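Local structure of transglutaminase-like domain-containing protein (Streptococcus suis, 4XZ7) at the interface of chains A and B. The protein is a transglutaminase that helps the bacterium resist phagocytosis, of which this homodimeric piece holds the transglutaminase-like core. Residues are numbered along the deposited sequence; one frame, centred on the assembly and turned at random. Chains: chain A/B, Putative uncharacterized protein.

The interface of chains A and B. Residues chain A 176, 179-181, 245; chain B 173, 176-177, 180.
The side chain of A:Ile245 lies across one face of the B:Tyr176 ring, its branched CB 3.6 Å from the ring centroid in a CH-pi contact. With chi1 -169° and an extended chi2 of 166°, the chain runs from CB over the ring centre to CD1, 3.8 Å from B:Tyr176 CG. A:Ile245 N stands above the same face, 2.9 Å from the phenol OH of B:Tyr176 and nearly perpendicular to its C-O bond; the hydroxyl can accept the backbone N-H there, though not in the ring plane. Tyrosine suits this place, offering one residue a flat apolar face and a polar tip.

The two Tyr176 side chains cross obliquely, CD1 to CD1 at 3.9 Å, and A:Tyr176 CB packs 3.7 Å from B:Ser180 CB. A:Ser180, small enough to fit against B:Tyr176 CB, probably lets the helices approach closely. Its OG shares a 2.7 Å hydrogen bond with B:Thr177 OG1, while the threonine methyl CG2 touches A:Val181 CG1. B:Ser180 OG also bonds to B:Thr177 O at 2.8 Å, orienting the hydroxyl (chi1 82°); the two-fold repeats the Ser-Thr bond on the other side.

B:Tyr173 packs CB 3.4 Å from A:Ser180 O, but its outer edge, at CE1, meets A:Ile245 CG1 and the lightly buried A:Asn179 O loosely.

In this homodimer, helix 170-181 packs against its twin; A helix 245-249, in the transglutaminase-like region, starts over the B:Tyr176 ring, and the two-fold places B helix 245-249 likewise over A:Tyr176.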
loop_
_atom_site.group_PDB
_atom_site.type_symbol
_atom_site.label_atom_id
_atom_site.label_comp_id
_atom_site.label_asym_id
_atom_site.label_seq_id
_atom_site.Cartn_x
_atom_site.Cartn_y
_atom_site.Cartn_z
ATOM N N TYR A 176 3.166 -3.173 0.222
ATOM C CA TYR A 176 2.149 -2.317 0.795
ATOM C C TYR A 176 1.258 -1.763 -0.296
ATOM O O TYR A 176 0.053 -1.716 -0.118
ATOM C CB TYR A 176 2.770 -1.175 1.618
ATOM C CG TYR A 176 3.059 -1.593 3.041
ATOM C CD1 TYR A 176 2.094 -1.462 4.025
ATOM C CD2 TYR A 176 4.291 -2.163 3.393
ATOM C CE1 TYR A 176 2.336 -1.864 5.335
ATOM C CE2 TYR A 176 4.549 -2.573 4.716
ATOM C CZ TYR A 176 3.556 -2.418 5.676
ATOM O OH TYR A 176 3.771 -2.797 6.984
ATOM N N ASN A 179 -1.058 -4.690 -1.135
ATOM C CA ASN A 179 -2.039 -4.954 -0.082
ATOM C C ASN A 179 -3.046 -3.823 0.073
ATOM O O ASN A 179 -4.150 -4.046 0.562
ATOM C CB ASN A 179 -1.351 -5.230 1.258
ATOM C CG ASN A 179 -0.804 -6.658 1.338
ATOM O OD1 ASN A 179 -1.300 -7.556 0.661
ATOM N ND2 ASN A 179 0.228 -6.865 2.153
ATOM N N SER A 180 -2.674 -2.619 -0.359
ATOM C CA SER A 180 -3.551 -1.458 -0.224
ATOM C C SER A 180 -4.585 -1.407 -1.349
ATOM O O SER A 180 -5.650 -0.828 -1.161
ATOM C CB SER A 180 -2.729 -0.152 -0.208
ATOM O OG SER A 180 -2.251 0.166 -1.519
ATOM N N VAL A 181 -4.268 -1.961 -2.524
ATOM C CA VAL A 181 -5.220 -1.890 -3.628
ATOM C C VAL A 181 -5.987 -3.200 -3.911
ATOM O O VAL A 181 -7.011 -3.188 -4.589
ATOM C CB VAL A 181 -4.540 -1.464 -4.963
ATOM C CG1 VAL A 181 -3.790 -0.160 -4.782
ATOM C CG2 VAL A 181 -3.612 -2.572 -5.493
ATOM N N ILE A 245 -2.103 -1.251 8.508
ATOM C CA ILE A 245 -2.901 -1.730 7.389
ATOM C C ILE A 245 -3.543 -3.064 7.742
ATOM O O ILE A 245 -4.605 -3.423 7.230
ATOM C CB ILE A 245 -2.027 -1.857 6.104
ATOM C CG1 ILE A 245 -2.899 -2.086 4.876
ATOM C CG2 ILE A 245 -0.961 -2.960 6.263
ATOM C CD1 ILE A 245 -2.168 -1.894 3.558
ATOM N N TYR B 173 -7.408 2.482 3.098
ATOM C CA TYR B 173 -6.478 1.773 2.223
ATOM C C TYR B 173 -5.691 2.709 1.302
ATOM O O TYR B 173 -4.466 2.549 1.116
ATOM C CB TYR B 173 -7.229 0.751 1.372
ATOM C CG TYR B 173 -7.447 -0.584 2.048
ATOM C CD1 TYR B 173 -6.372 -1.338 2.525
ATOM C CD2 TYR B 173 -8.722 -1.108 2.182
ATOM C CE1 TYR B 173 -6.571 -2.586 3.122
ATOM C CE2 TYR B 173 -8.934 -2.348 2.763
ATOM C CZ TYR B 173 -7.859 -3.082 3.225
ATOM O OH TYR B 173 -8.086 -4.305 3.796
ATOM N N TYR B 176 -2.610 4.231 2.515
ATOM C CA TYR B 176 -1.480 3.326 2.396
ATOM C C TYR B 176 -0.960 3.274 0.970
ATOM O O TYR B 176 0.238 3.207 0.784
ATOM C CB TYR B 176 -1.835 1.927 2.878
ATOM C CG TYR B 176 -1.644 1.804 4.358
ATOM C CD1 TYR B 176 -0.411 1.465 4.891
ATOM C CD2 TYR B 176 -2.695 2.071 5.232
ATOM C CE1 TYR B 176 -0.232 1.374 6.249
ATOM C CE2 TYR B 176 -2.523 1.971 6.595
ATOM C CZ TYR B 176 -1.288 1.624 7.093
ATOM O OH TYR B 176 -1.113 1.527 8.454
ATOM N N THR B 177 -1.841 3.318 -0.029
ATOM C CA THR B 177 -1.361 3.353 -1.417
ATOM C C THR B 177 -0.398 4.539 -1.596
ATOM O O THR B 177 0.766 4.385 -2.059
ATOM C CB THR B 177 -2.517 3.471 -2.434
ATOM O OG1 THR B 177 -3.479 2.432 -2.206
ATOM C CG2 THR B 177 -1.988 3.317 -3.854
ATOM N N SER B 180 2.877 4.223 0.312
ATOM C CA SER B 180 3.705 3.166 -0.249
ATOM C C SER B 180 4.371 3.576 -1.564
ATOM O O SER B 180 5.399 2.993 -1.932
ATOM C CB SER B 180 2.875 1.905 -0.466
ATOM O OG SER B 180 2.168 1.994 -1.686
#